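Local coordinates for programmed cell death 6-interacting protein (Homo sapiens, PDB 5WA1) that helps to sort cargo into intralumenal vesicles of multivesicular bodies and acts in cytokinesis, membrane repair and apoptosis, its Bro1 domain binding CHMP4 proteins of the ESCRT-III machinery, at residues K306-A309 and Y315-V318; G206-I211 and D256-E261; Q159-D164 and F220-T225; V144-A149 and V198-D203. All blocks are in the same frame, centred on the assembly; numbering follows the deposited sequence.

Interaction 1: residues K306-A309 and Y315-V318; sequences KTVA and YVNV
The contact of V308 and A309 with V316 and V318 has no polar bond across it; the polar atom gripped beside it is OG of S310, the residue after A309, which bonds to K306 O and weakly to T307 O. On the previous turn T307 OG1 bonds to E303 O. Both hydroxyls are thus turned back onto the backbone of the helix that carries the apolar side chains.

The packing is made by methyl groups. V308 CG1 lies 3.5 Å from V316 CG2 and 4.1 Å from V318 CG1, and its side chain meets each of the two valines at about a right angle. Its torsion explains the double contact: with CG1 opposite the backbone N (chi1 172°), this branch is the one presented to the loop. A309 adds its CB, 3.9 Å from V318 CG2. Together the two segments bury 135 Å².

The loop reaches the helix with alternate residues. V316 and V318 send CB toward it, whereas N317 between them points away, as expected of an extended backbone (phi/psi -120°/106° at N317).

V318 is the N-cap residue of helix 319-340, so the contact packs the connection between two successive helices, 291-311 and 319-340, in the region of the Bro1 domain that interacts with CHMP4 proteins. Helix 262-287 lines the same core: its C271 meets V308, and its I272 touches both V316 and V318.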
loop_
_atom_site.group_PDB
_atom_site.type_symbol
_atom_site.label_atom_id
_atom_site.label_comp_id
_atom_site.label_asym_id
_atom_site.label_seq_id
_atom_site.Cartn_x
_atom_site.Cartn_y
_atom_site.Cartn_z
ATOM N N LYS A 306 -0.919 26.361 -5.822
ATOM C CA LYS A 306 -0.055 27.022 -6.798
ATOM C C LYS A 306 1.330 26.383 -6.831
ATOM O O LYS A 306 1.919 26.213 -7.907
ATOM C CB LYS A 306 0.054 28.514 -6.478
ATOM C CG LYS A 306 0.909 29.313 -7.453
ATOM C CD LYS A 306 0.926 30.784 -7.071
ATOM C CE LYS A 306 2.015 31.543 -7.812
ATOM N NZ LYS A 306 2.163 32.924 -7.270
ATOM N N THR A 307 1.866 26.017 -5.664
ATOM C CA THR A 307 3.192 25.403 -5.627
ATOM C C THR A 307 3.182 24.033 -6.294
ATOM O O THR A 307 4.149 23.656 -6.971
ATOM C CB THR A 307 3.682 25.305 -4.180
ATOM O OG1 THR A 307 3.659 26.605 -3.578
ATOM C CG2 THR A 307 5.101 24.788 -4.130
ATOM N N VAL A 308 2.096 23.281 -6.122
ATOM C CA VAL A 308 1.967 21.973 -6.755
ATOM C C VAL A 308 1.804 22.120 -8.261
ATOM O O VAL A 308 2.366 21.340 -9.044
ATOM C CB VAL A 308 0.790 21.208 -6.124
ATOM C CG1 VAL A 308 0.488 19.929 -6.887
ATOM C CG2 VAL A 308 1.106 20.899 -4.689
ATOM N N ALA A 309 1.031 23.125 -8.686
ATOM C CA ALA A 309 0.798 23.348 -10.108
ATOM C C ALA A 309 2.083 23.707 -10.845
ATOM O O ALA A 309 2.267 23.303 -11.999
ATOM C CB ALA A 309 -0.251 24.447 -10.300
ATOM N N TYR A 315 2.776 15.430 -12.954
ATOM C CA TYR A 315 2.365 14.288 -12.147
ATOM C C TYR A 315 0.953 14.393 -11.588
ATOM O O TYR A 315 0.349 13.355 -11.295
ATOM C CB TYR A 315 3.345 14.071 -10.980
ATOM C CG TYR A 315 4.778 13.843 -11.416
ATOM C CD1 TYR A 315 5.212 12.586 -11.825
ATOM C CD2 TYR A 315 5.695 14.886 -11.426
ATOM C CE1 TYR A 315 6.518 12.375 -12.232
ATOM C CE2 TYR A 315 7.003 14.687 -11.828
ATOM C CZ TYR A 315 7.410 13.432 -12.230
ATOM O OH TYR A 315 8.711 13.235 -12.633
ATOM N N VAL A 316 0.410 15.604 -11.434
ATOM C CA VAL A 316 -0.944 15.804 -10.927
ATOM C C VAL A 316 -1.625 16.916 -11.714
ATOM O O VAL A 316 -0.977 17.775 -12.311
ATOM C CB VAL A 316 -0.973 16.150 -9.423
ATOM C CG1 VAL A 316 -0.738 14.902 -8.583
ATOM C CG2 VAL A 316 0.060 17.218 -9.118
ATOM N N ASN A 317 -2.957 16.885 -11.699
ATOM C CA ASN A 317 -3.797 17.875 -12.364
ATOM C C ASN A 317 -4.669 18.531 -11.300
ATOM O O ASN A 317 -5.628 17.921 -10.815
ATOM C CB ASN A 317 -4.646 17.225 -13.458
ATOM C CG ASN A 317 -5.679 18.173 -14.043
ATOM O OD1 ASN A 317 -5.492 19.392 -14.049
ATOM N ND2 ASN A 317 -6.778 17.613 -14.540
ATOM N N VAL A 318 -4.344 19.769 -10.939
ATOM C CA VAL A 318 -5.036 20.457 -9.859
ATOM C C VAL A 318 -5.846 21.647 -10.377
ATOM O O VAL A 318 -6.241 22.505 -9.591
ATOM C CB VAL A 318 -4.054 20.893 -8.757
ATOM C CG1 VAL A 318 -3.397 19.673 -8.083
ATOM C CG2 VAL A 318 -2.999 21.834 -9.329
#

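Interaction 2: residues G206-I211 and D256-E261; sequences GTLSLI and DTLPKE
L258 meets T207, L208 and I211 through the two methyls at its end, and it is the one residue of 256-261 that touches segment 206-211. Its CB points at the helix, and its outer torsion (chi2 180°) carries CD1 straight out from the backbone. CD1 then lies 4.0 Å from I211 CD1, the two side chains reaching toward each other tip to tip, and 4.1 Å from T207 CG2. The other methyl, CD2, stands 3.9 Å from L208 CD2, with the leucines crossing at a slant. These separations are ordinary methyl contacts, and L258 supplies 69 Å² of the 120 Å² buried in total.

The three helix residues are spaced so that T207 and I211 lie one turn apart, a relation confirmed by the bond from I211 N to T207 O at 2.9 Å, while L208 comes in beside them. T207 gives its methyl to L258 because CG2 sits opposite the backbone N; its hydroxyl goes the other way, to Q251 OE1 and D203 O.

In the second shell F120 touches both L208 and L258, and V28 and F181 also pack on L208. I211 is backed by V262 and L266 of helix 262-287, the helix that starts after the loop.

L258 thus packs the loop joining helices 231-252 and 262-287 onto the earlier helix 202-226, an apolar loop-to-helix contact within the all-helical, TPR-like core of the Bro1 domain.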
loop_
_atom_site.group_PDB
_atom_site.type_symbol
_atom_site.label_atom_id
_atom_site.label_comp_id
_atom_site.label_asym_id
_atom_site.label_seq_id
_atom_site.Cartn_x
_atom_site.Cartn_y
_atom_site.Cartn_z
ATOM N N GLY A 206 9.574 -0.754 4.474
ATOM C CA GLY A 206 9.013 0.184 5.430
ATOM C C GLY A 206 8.444 1.420 4.759
ATOM O O GLY A 206 7.376 1.912 5.136
ATOM N N THR A 207 9.142 1.939 3.744
ATOM C CA THR A 207 8.619 3.109 3.042
ATOM C C THR A 207 7.393 2.745 2.212
ATOM O O THR A 207 6.404 3.481 2.202
ATOM C CB THR A 207 9.702 3.742 2.164
ATOM O OG1 THR A 207 10.744 4.259 2.997
ATOM C CG2 THR A 207 9.126 4.891 1.333
ATOM N N LEU A 208 7.438 1.609 1.513
ATOM C CA LEU A 208 6.261 1.149 0.785
ATOM C C LEU A 208 5.073 0.960 1.721
ATOM O O LEU A 208 3.933 1.249 1.347
ATOM C CB LEU A 208 6.565 -0.166 0.057
ATOM C CG LEU A 208 7.602 -0.064 -1.066
ATOM C CD1 LEU A 208 7.951 -1.456 -1.591
ATOM C CD2 LEU A 208 7.067 0.811 -2.182
ATOM N N SER A 209 5.316 0.442 2.926
ATOM C CA SER A 209 4.217 0.267 3.870
ATOM C C SER A 209 3.563 1.603 4.197
ATOM O O SER A 209 2.331 1.712 4.254
ATOM C CB SER A 209 4.732 -0.399 5.144
ATOM O OG SER A 209 3.707 -0.514 6.110
ATOM N N LEU A 210 4.371 2.636 4.416
ATOM C CA LEU A 210 3.814 3.956 4.710
ATOM C C LEU A 210 3.091 4.551 3.507
ATOM O O LEU A 210 2.043 5.197 3.662
ATOM C CB LEU A 210 4.931 4.872 5.191
ATOM C CG LEU A 210 4.528 6.292 5.566
ATOM C CD1 LEU A 210 3.331 6.290 6.515
ATOM C CD2 LEU A 210 5.730 6.968 6.194
ATOM N N ILE A 211 3.621 4.356 2.297
ATOM C CA ILE A 211 2.939 4.866 1.106
ATOM C C ILE A 211 1.544 4.253 0.984
ATOM O O ILE A 211 0.562 4.948 0.686
ATOM C CB ILE A 211 3.783 4.592 -0.153
ATOM C CG1 ILE A 211 5.072 5.410 -0.126
ATOM C CG2 ILE A 211 2.957 4.866 -1.419
ATOM C CD1 ILE A 211 6.075 5.019 -1.214
ATOM N N ASP A 256 17.214 6.802 -3.857
ATOM C CA ASP A 256 16.789 6.669 -5.244
ATOM C C ASP A 256 16.485 5.213 -5.566
ATOM O O ASP A 256 16.825 4.705 -6.637
ATOM C CB ASP A 256 17.837 7.224 -6.201
ATOM C CG ASP A 256 17.275 7.475 -7.588
ATOM O OD1 ASP A 256 16.151 8.017 -7.692
ATOM O OD2 ASP A 256 17.955 7.113 -8.574
ATOM N N THR A 257 15.844 4.519 -4.632
ATOM C CA THR A 257 15.599 3.101 -4.851
ATOM C C THR A 257 14.245 2.866 -5.510
ATOM O O THR A 257 14.125 2.005 -6.388
ATOM C CB THR A 257 15.725 2.345 -3.525
ATOM O OG1 THR A 257 14.712 2.773 -2.614
ATOM C CG2 THR A 257 17.069 2.629 -2.903
ATOM N N LEU A 258 13.233 3.654 -5.142
ATOM C CA LEU A 258 11.920 3.528 -5.752
ATOM C C LEU A 258 11.906 4.201 -7.122
ATOM O O LEU A 258 12.786 5.006 -7.435
ATOM C CB LEU A 258 10.860 4.131 -4.835
ATOM C CG LEU A 258 10.724 3.380 -3.510
ATOM C CD1 LEU A 258 9.651 4.023 -2.629
ATOM C CD2 LEU A 258 10.425 1.885 -3.760
ATOM N N PRO A 259 10.930 3.863 -7.970
ATOM C CA PRO A 259 10.855 4.491 -9.295
ATOM C C PRO A 259 10.763 6.009 -9.202
ATOM O O PRO A 259 10.287 6.571 -8.211
ATOM C CB PRO A 259 9.581 3.891 -9.897
ATOM C CG PRO A 259 9.445 2.560 -9.209
ATOM C CD PRO A 259 9.925 2.792 -7.811
ATOM N N LYS A 260 11.214 6.664 -10.279
ATOM C CA LYS A 260 11.438 8.108 -10.287
ATOM C C LYS A 260 10.198 8.896 -9.889
ATOM O O LYS A 260 10.297 9.947 -9.244
ATOM C CB LYS A 260 11.889 8.552 -11.679
ATOM C CG LYS A 260 13.378 8.676 -11.875
ATOM C CD LYS A 260 13.673 9.611 -13.043
ATOM C CE LYS A 260 12.896 10.918 -12.900
ATOM N NZ LYS A 260 13.399 12.006 -13.792
ATOM N N GLU A 261 9.026 8.424 -10.297
ATOM C CA GLU A 261 7.804 9.187 -10.114
ATOM C C GLU A 261 7.269 9.132 -8.689
ATOM O O GLU A 261 6.380 9.916 -8.363
ATOM C CB GLU A 261 6.730 8.692 -11.090
ATOM C CG GLU A 261 6.320 7.232 -10.899
ATOM C CD GLU A 261 7.197 6.241 -11.661
ATOM O OE1 GLU A 261 8.328 6.601 -12.062
ATOM O OE2 GLU A 261 6.739 5.095 -11.862
#

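Interaction 3: residues Q159-D164 and F220-T225; sequences QNLDND and FFLKAT
The charged part of the contact joins D164 and K223, and the apolar part joins L161 and L222. K223 NZ makes a salt bridge to D164 OD1 with a modelled separation of 2.4 Å, so short that the exact length is doubtful although the pairing is clear. The lysine chain bends at its second torsion (chi2 76°), which turns the ammonium toward D164. The ammonium has a second carboxylate, D227 OD2, and a cation-pi contact with an aromatic side chain of the bound CHMP4C peptide, which also bonds weakly to D164 OD2. The two carboxylates are consistent with a lysine held in place beside the peptide.

The apolar contact is a single methyl pair, L161 CD1 to L222 CD1 at 3.6 Å, between leucines that run aslant to each other.

Local polar bonds shape the loop. N160 OD1 accepts from D162 N at 2.9 Å, closing an Asx turn within the type I turn from N160 to N163. N163 then caps helix 164-191 through OD1, bonded to G166 N and weakly to E165 N.

The salt bridge and the leucine pair join the loop after helix 137-157 and the first residue of helix 164-191 to helix 202-226. L167 of helix 164-191 touches both L161 and L222, and F25 covers L161 from another loop.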
loop_
_atom_site.group_PDB
_atom_site.type_symbol
_atom_site.label_atom_id
_atom_site.label_comp_id
_atom_site.label_asym_id
_atom_site.label_seq_id
_atom_site.Cartn_x
_atom_site.Cartn_y
_atom_site.Cartn_z
ATOM N N GLN A 159 -9.059 0.768 -8.950
ATOM C CA GLN A 159 -10.463 0.840 -8.584
ATOM C C GLN A 159 -11.068 2.168 -9.023
ATOM O O GLN A 159 -10.398 3.205 -9.032
ATOM C CB GLN A 159 -10.628 0.641 -7.079
ATOM C CG GLN A 159 -10.196 -0.747 -6.625
ATOM C CD GLN A 159 -10.869 -1.846 -7.427
ATOM O OE1 GLN A 159 -12.094 -1.889 -7.538
ATOM N NE2 GLN A 159 -10.065 -2.738 -8.004
ATOM N N ASN A 160 -12.336 2.116 -9.426
ATOM C CA ASN A 160 -13.098 3.320 -9.728
ATOM C C ASN A 160 -13.480 3.964 -8.409
ATOM O O ASN A 160 -14.290 3.419 -7.651
ATOM C CB ASN A 160 -14.328 2.980 -10.563
ATOM C CG ASN A 160 -15.283 4.160 -10.725
ATOM O OD1 ASN A 160 -14.909 5.322 -10.534
ATOM N ND2 ASN A 160 -16.528 3.861 -11.075
ATOM N N LEU A 161 -12.880 5.106 -8.112
ATOM C CA LEU A 161 -13.136 5.741 -6.833
ATOM C C LEU A 161 -14.383 6.612 -6.856
ATOM O O LEU A 161 -14.715 7.216 -5.830
ATOM C CB LEU A 161 -11.914 6.549 -6.410
ATOM C CG LEU A 161 -10.642 5.699 -6.347
ATOM C CD1 LEU A 161 -9.544 6.506 -5.712
ATOM C CD2 LEU A 161 -10.875 4.394 -5.584
ATOM N N ASP A 162 -15.071 6.687 -7.995
ATOM C CA ASP A 162 -16.391 7.297 -8.088
ATOM C C ASP A 162 -17.491 6.308 -7.715
ATOM O O ASP A 162 -18.679 6.595 -7.894
ATOM C CB ASP A 162 -16.601 7.846 -9.506
ATOM C CG ASP A 162 -17.852 8.702 -9.636
ATOM O OD1 ASP A 162 -17.898 9.796 -9.035
ATOM O OD2 ASP A 162 -18.787 8.281 -10.354
ATOM N N ASN A 163 -17.111 5.152 -7.190
ATOM C CA ASN A 163 -18.042 4.104 -6.814
ATOM C C ASN A 163 -17.686 3.612 -5.420
ATOM O O ASN A 163 -16.508 3.423 -5.103
ATOM C CB ASN A 163 -17.998 2.953 -7.824
ATOM C CG ASN A 163 -18.782 1.756 -7.366
ATOM O OD1 ASN A 163 -18.300 0.972 -6.556
ATOM N ND2 ASN A 163 -20.004 1.610 -7.874
ATOM N N ASP A 164 -18.712 3.391 -4.592
ATOM C CA ASP A 164 -18.465 3.091 -3.185
ATOM C C ASP A 164 -17.785 1.741 -3.014
ATOM O O ASP A 164 -16.912 1.582 -2.153
ATOM C CB ASP A 164 -19.771 3.129 -2.393
ATOM C CG ASP A 164 -19.545 3.019 -0.897
ATOM O OD1 ASP A 164 -19.078 4.012 -0.292
ATOM O OD2 ASP A 164 -19.833 1.944 -0.327
ATOM N N PHE A 220 -10.180 7.005 2.358
ATOM C CA PHE A 220 -11.199 7.380 3.333
ATOM C C PHE A 220 -11.589 8.847 3.201
ATOM O O PHE A 220 -12.752 9.199 3.423
ATOM C CB PHE A 220 -10.717 7.085 4.751
ATOM C CG PHE A 220 -10.988 5.676 5.185
ATOM C CD1 PHE A 220 -12.190 5.345 5.782
ATOM C CD2 PHE A 220 -10.053 4.681 4.969
ATOM C CE1 PHE A 220 -12.456 4.047 6.171
ATOM C CE2 PHE A 220 -10.307 3.372 5.361
ATOM C CZ PHE A 220 -11.515 3.056 5.963
ATOM N N PHE A 221 -10.637 9.706 2.833
ATOM C CA PHE A 221 -10.971 11.100 2.559
ATOM C C PHE A 221 -11.901 11.200 1.355
ATOM O O PHE A 221 -12.895 11.936 1.382
ATOM C CB PHE A 221 -9.679 11.907 2.352
ATOM C CG PHE A 221 -9.869 13.178 1.575
ATOM C CD1 PHE A 221 -10.298 14.336 2.208
ATOM C CD2 PHE A 221 -9.624 13.216 0.211
ATOM C CE1 PHE A 221 -10.485 15.510 1.484
ATOM C CE2 PHE A 221 -9.812 14.376 -0.516
ATOM C CZ PHE A 221 -10.247 15.529 0.123
ATOM N N LEU A 222 -11.608 10.443 0.292
ATOM C CA LEU A 222 -12.475 10.451 -0.885
ATOM C C LEU A 222 -13.856 9.899 -0.556
ATOM O O LEU A 222 -14.876 10.398 -1.055
ATOM C CB LEU A 222 -11.827 9.653 -2.018
ATOM C CG LEU A 222 -10.540 10.272 -2.578
ATOM C CD1 LEU A 222 -9.894 9.329 -3.574
ATOM C CD2 LEU A 222 -10.838 11.613 -3.232
ATOM N N LYS A 223 -13.909 8.874 0.295
ATOM C CA LYS A 223 -15.189 8.332 0.742
ATOM C C LYS A 223 -15.986 9.378 1.515
ATOM O O LYS A 223 -17.191 9.553 1.296
ATOM C CB LYS A 223 -14.941 7.094 1.604
ATOM C CG LYS A 223 -16.100 6.664 2.480
ATOM C CD LYS A 223 -17.158 5.977 1.672
ATOM C CE LYS A 223 -18.183 5.303 2.565
ATOM N NZ LYS A 223 -19.455 5.165 1.824
ATOM N N ALA A 224 -15.325 10.081 2.436
ATOM C CA ALA A 224 -16.020 11.102 3.214
ATOM C C ALA A 224 -16.537 12.220 2.318
ATOM O O ALA A 224 -17.665 12.705 2.500
ATOM C CB ALA A 224 -15.089 11.658 4.291
ATOM N N THR A 225 -15.733 12.636 1.340
ATOM C CA THR A 225 -16.161 13.687 0.423
ATOM C C THR A 225 -17.352 13.235 -0.402
ATOM O O THR A 225 -18.306 13.995 -0.605
ATOM C CB THR A 225 -15.009 14.091 -0.499
ATOM O OG1 THR A 225 -13.927 14.593 0.287
ATOM C CG2 THR A 225 -15.459 15.179 -1.461
#

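Interaction 4: residues V144-A149 and V198-D203; sequences VLFNCA and VDISPD
F146 turns its ring opposite the backbone N (chi1 -173°), while I200 has CG1 between its N and carbonyl carbon (chi1 63°), which leaves CG2 to face that ring. In the helical, TPR-like Bro1 fold this places helix 137-157 against the loop that leads into helix 202-226. I200 CG2 lies 3.7 Å from F146 CD2 and 4.2 Å from F146 CG, meeting the ring at a slant. The rest of the isoleucine leads away from the phenylalanine.

D199 O also approaches the ring obliquely, 3.6 Å from F146 CE2. It has no hydrogen-bonding partner in the model and is buried by this contact, so apolar carbon covers a carbonyl oxygen there. The ring has further neighbours: F181 of helix 164-191 meets it edge-to-face, V28 and A119 pack on it, and N147 OD1, bonded to K31 N, lies in its plane at the edge.

The loop is held by the carboxylate of D199. OD2 forms a salt bridge with K31 NZ and also accepts from A119 N, whereas OD1 bonds to T197 OG1 and weakly to I200 N. D199 N is bonded to D118 OD2, and these bonds probably limit movement of the backbone next to I200.

S201 is the N-cap residue of helix 202-226, yet its side chain turns back to V198 O, an oxygen to which T204 OG1 also bonds. S201 N (3.2 Å) reaches V198 O from the same face of the carbonyl plane as S201 OG, which donates to it at 2.8 Å.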
loop_
_atom_site.group_PDB
_atom_site.type_symbol
_atom_site.label_atom_id
_atom_site.label_comp_id
_atom_site.label_asym_id
_atom_site.label_seq_id
_atom_site.Cartn_x
_atom_site.Cartn_y
_atom_site.Cartn_z
ATOM N N VAL A 144 7.270 -13.888 -2.003
ATOM C CA VAL A 144 5.866 -14.139 -2.308
ATOM C C VAL A 144 4.978 -13.125 -1.598
ATOM O O VAL A 144 4.037 -12.583 -2.191
ATOM C CB VAL A 144 5.495 -15.591 -1.951
ATOM C CG1 VAL A 144 3.990 -15.766 -1.895
ATOM C CG2 VAL A 144 6.084 -16.518 -2.974
ATOM N N LEU A 145 5.266 -12.833 -0.327
ATOM C CA LEU A 145 4.457 -11.838 0.372
ATOM C C LEU A 145 4.625 -10.456 -0.248
ATOM O O LEU A 145 3.676 -9.664 -0.258
ATOM C CB LEU A 145 4.812 -11.799 1.861
ATOM C CG LEU A 145 3.917 -10.858 2.684
ATOM C CD1 LEU A 145 2.445 -11.194 2.463
ATOM C CD2 LEU A 145 4.280 -10.897 4.172
ATOM N N PHE A 146 5.816 -10.154 -0.772
ATOM C CA PHE A 146 6.017 -8.912 -1.511
ATOM C C PHE A 146 5.063 -8.817 -2.692
ATOM O O PHE A 146 4.464 -7.766 -2.938
ATOM C CB PHE A 146 7.469 -8.825 -1.997
ATOM C CG PHE A 146 7.822 -7.500 -2.638
ATOM C CD1 PHE A 146 7.547 -7.263 -3.979
ATOM C CD2 PHE A 146 8.436 -6.503 -1.896
ATOM C CE1 PHE A 146 7.863 -6.048 -4.562
ATOM C CE2 PHE A 146 8.769 -5.284 -2.474
ATOM C CZ PHE A 146 8.482 -5.057 -3.808
ATOM N N ASN A 147 4.930 -9.905 -3.451
ATOM C CA ASN A 147 4.063 -9.875 -4.623
ATOM C C ASN A 147 2.593 -9.833 -4.233
ATOM O O ASN A 147 1.790 -9.254 -4.967
ATOM C CB ASN A 147 4.360 -11.075 -5.533
ATOM C CG ASN A 147 5.608 -10.860 -6.378
ATOM O OD1 ASN A 147 6.374 -9.934 -6.124
ATOM N ND2 ASN A 147 5.814 -11.707 -7.383
ATOM N N CYS A 148 2.215 -10.443 -3.103
ATOM C CA CYS A 148 0.850 -10.264 -2.610
ATOM C C CYS A 148 0.567 -8.787 -2.378
ATOM O O CYS A 148 -0.445 -8.248 -2.847
ATOM C CB CYS A 148 0.631 -11.037 -1.312
ATOM S SG CYS A 148 0.784 -12.840 -1.435
ATOM N N ALA A 149 1.463 -8.119 -1.650
ATOM C CA ALA A 149 1.297 -6.692 -1.378
ATOM C C ALA A 149 1.307 -5.879 -2.668
ATOM O O ALA A 149 0.470 -4.986 -2.857
ATOM C CB ALA A 149 2.403 -6.220 -0.433
ATOM N N VAL A 198 17.709 -4.905 -2.493
ATOM C CA VAL A 198 17.249 -3.648 -1.908
ATOM C C VAL A 198 15.722 -3.577 -1.887
ATOM O O VAL A 198 15.138 -2.957 -0.990
ATOM C CB VAL A 198 17.870 -2.454 -2.657
ATOM C CG1 VAL A 198 17.373 -1.131 -2.080
ATOM C CG2 VAL A 198 19.387 -2.515 -2.579
ATOM N N ASP A 199 15.048 -4.237 -2.835
ATOM C CA ASP A 199 13.599 -4.083 -2.934
ATOM C C ASP A 199 12.880 -4.641 -1.704
ATOM O O ASP A 199 11.891 -4.059 -1.242
ATOM C CB ASP A 199 13.080 -4.743 -4.214
ATOM C CG ASP A 199 13.351 -6.244 -4.263
ATOM O OD1 ASP A 199 14.169 -6.747 -3.457
ATOM O OD2 ASP A 199 12.749 -6.916 -5.133
ATOM N N ILE A 200 13.370 -5.746 -1.139
ATOM C CA ILE A 200 12.732 -6.339 0.037
ATOM C C ILE A 200 13.457 -5.970 1.325
ATOM O O ILE A 200 13.098 -6.465 2.398
ATOM C CB ILE A 200 12.605 -7.870 -0.102
ATOM C CG1 ILE A 200 13.980 -8.526 -0.201
ATOM C CG2 ILE A 200 11.723 -8.206 -1.299
ATOM C CD1 ILE A 200 13.935 -10.057 -0.145
ATOM N N SER A 201 14.461 -5.101 1.248
ATOM C CA SER A 201 15.191 -4.710 2.442
ATOM C C SER A 201 14.298 -3.853 3.341
ATOM O O SER A 201 13.397 -3.157 2.857
ATOM C CB SER A 201 16.461 -3.947 2.068
ATOM O OG SER A 201 16.151 -2.638 1.597
ATOM N N PRO A 202 14.520 -3.907 4.661
ATOM C CA PRO A 202 13.598 -3.240 5.604
ATOM C C PRO A 202 13.344 -1.771 5.309
ATOM O O PRO A 202 12.210 -1.303 5.478
ATOM C CB PRO A 202 14.295 -3.436 6.955
ATOM C CG PRO A 202 15.077 -4.715 6.785
ATOM C CD PRO A 202 15.535 -4.730 5.353
ATOM N N ASP A 203 14.364 -1.029 4.868
ATOM C CA ASP A 203 14.156 0.388 4.577
ATOM C C ASP A 203 13.178 0.584 3.423
ATOM O O ASP A 203 12.302 1.454 3.481
ATOM C CB ASP A 203 15.490 1.062 4.271
ATOM C CG ASP A 203 16.167 1.593 5.514
ATOM O OD1 ASP A 203 15.870 1.075 6.612
ATOM O OD2 ASP A 203 16.987 2.530 5.397
#

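From the N terminus, interaction 4 opens on helix 137-157 and closes over 48 residues at the entry to helix 202-226. Interaction 3 opens inside that span and closes farther along the same helix, so the two cross. Interaction 2 starts between these closures and ends before helix 262-287, crossing interaction 3 but following interaction 4. Interaction 1 comes last, a short turn between helices 291-311 and 319-340. Interactions 2 and 4 touch, L208 CD1 lying 4.0 Å from F146 CE2; interactions 1 and 2 meet where Y315 CE1 is 3.9 Å from E261 CB. Interaction 3 touches none of the others. Helix 202-226 serves interactions 2, 3 and 4.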